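Prolyl oligopeptidase (Novosphingobium capsulatum, PDB 1YR2) probably acts as a serine endopeptidase that cleaves oligopeptides after proline and, far less readily, after alanine. Local coordinates at residues 435-438 with 443-446. Numbering follows the deposited sequence.
Sequences LALD and KTTP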
loop_
_atom_site.group_PDB
_atom_site.type_symbol
_atom_site.label_atom_id
_atom_site.label_comp_id
_atom_site.label_asym_id
_atom_site.label_seq_id
_atom_site.Cartn_x
_atom_site.Cartn_y
_atom_site.Cartn_z
ATOM N N LEU A 435 12.328 -8.056 10.396
ATOM C CA LEU A 435 13.717 -7.915 10.819
ATOM C C LEU A 435 13.830 -7.845 12.330
ATOM O O LEU A 435 12.968 -7.252 12.991
ATOM C CB LEU A 435 14.301 -6.607 10.274
ATOM C CG LEU A 435 14.233 -6.437 8.752
ATOM C CD1 LEU A 435 14.760 -5.003 8.430
ATOM C CD2 LEU A 435 15.005 -7.518 8.022
ATOM N N ALA A 436 14.933 -8.351 12.877
ATOM C CA ALA A 436 15.193 -8.193 14.301
ATOM C C ALA A 436 15.874 -6.834 14.431
ATOM O O ALA A 436 16.696 -6.462 13.581
ATOM C CB ALA A 436 16.103 -9.307 14.834
ATOM N N LEU A 437 15.456 -6.070 15.427
ATOM C CA LEU A 437 15.997 -4.756 15.717
ATOM C C LEU A 437 16.601 -4.786 17.102
ATOM O O LEU A 437 15.948 -5.164 18.040
ATOM C CB LEU A 437 14.877 -3.707 15.650
ATOM C CG LEU A 437 15.170 -2.324 16.187
ATOM C CD1 LEU A 437 16.190 -1.629 15.322
ATOM C CD2 LEU A 437 13.842 -1.544 16.291
ATOM N N ASP A 438 17.863 -4.393 17.229
ATOM C CA ASP A 438 18.486 -4.210 18.538
ATOM C C ASP A 438 18.317 -2.743 18.869
ATOM O O ASP A 438 18.931 -1.882 18.262
ATOM C CB ASP A 438 19.964 -4.569 18.474
ATOM C CG ASP A 438 20.664 -4.403 19.822
ATOM O OD1 ASP A 438 20.083 -3.816 20.748
ATOM O OD2 ASP A 438 21.806 -4.812 20.014
ATOM N N LYS A 443 20.218 -1.242 15.057
ATOM C CA LYS A 443 20.610 -2.068 13.925
ATOM C C LYS A 443 19.639 -3.222 13.699
ATOM O O LYS A 443 19.203 -3.898 14.631
ATOM C CB LYS A 443 21.995 -2.646 14.167
ATOM C CG LYS A 443 23.173 -1.646 14.134
ATOM C CD LYS A 443 24.498 -2.406 14.370
ATOM C CE LYS A 443 25.739 -1.649 13.849
ATOM N NZ LYS A 443 25.715 -0.209 14.281
ATOM N N THR A 444 19.303 -3.436 12.444
ATOM C CA THR A 444 18.480 -4.555 12.054
ATOM C C THR A 444 19.348 -5.674 11.544
ATOM O O THR A 444 20.419 -5.455 10.995
ATOM C CB THR A 444 17.447 -4.162 11.012
ATOM O OG1 THR A 444 18.076 -3.604 9.843
ATOM C CG2 THR A 444 16.522 -3.067 11.566
ATOM N N THR A 445 18.839 -6.879 11.735
ATOM C CA THR A 445 19.435 -8.110 11.270
ATOM C C THR A 445 18.290 -9.024 10.895
ATOM O O THR A 445 17.136 -8.802 11.285
ATOM C CB THR A 445 20.265 -8.826 12.383
ATOM O OG1 THR A 445 19.504 -8.893 13.587
ATOM C CG2 THR A 445 21.447 -8.076 12.784
ATOM N N PRO A 446 18.579 -10.070 10.159
ATOM C CA PRO A 446 17.524 -11.057 9.844
ATOM C C PRO A 446 16.933 -11.760 11.051
ATOM O O PRO A 446 17.627 -12.049 12.010
ATOM C CB PRO A 446 18.251 -12.051 8.910
ATOM C CG PRO A 446 19.390 -11.256 8.377
ATOM C CD PRO A 446 19.859 -10.362 9.495
#
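Ala-436 and Thr-445 face each other as an antiparallel hydrogen-bonded pair, and each satisfies the other's backbone. Ala-436 N gives its hydrogen to Thr-445 O at 2.8 Å. In return Thr-445 N reaches Ala-436 O at 2.9 Å. A third bond, the straightest at 171°, runs from Asp-438 N to Lys-443 O over 3.0 Å. Ala-436 O also receives a weak CA-H...O contact from Thr-444 CA at 3.0 Å, so one true N-H bond and one C-H contact share this carbonyl. Lys-443 O likewise takes a longer one from Leu-437 CA.

Thr-444 shares a face of the hairpin with Leu-437, and its methyl CG2 meets Leu-437 CD1 at 4.0 Å. Leu-435 CD1 also reaches Thr-444 CB, at 3.8 Å. The Thr-444 rotamer (chi1 58°) leaves CG2 turned to Leu-437, while the hydroxyl gives its hydrogen to Ser-402 O. The other face carries Ala-436, Asp-438, Lys-443 and Thr-445. Here Ala-436 CB packs against Thr-445 OG1 at 3.6 Å. The carboxylate of Asp-438 turns to the connecting turn, where OD1 accepts a hydrogen bond from Ala-440 N.

The two strands form the last hairpin of a four-stranded antiparallel sheet, a blade of the beta-propeller domain. Strand 443-446 is one of its two edge strands, with 408-413 at the other edge. On the other side of strand 433-438, Leu-435 and Leu-437 make backbone hydrogen bonds with Leu-423 and Ala-421 of strand 421-427. From the loop after strand 397-400 of the preceding blade, Val-401 touches Leu-437 and Thr-444, and Pro-404 touches Leu-435.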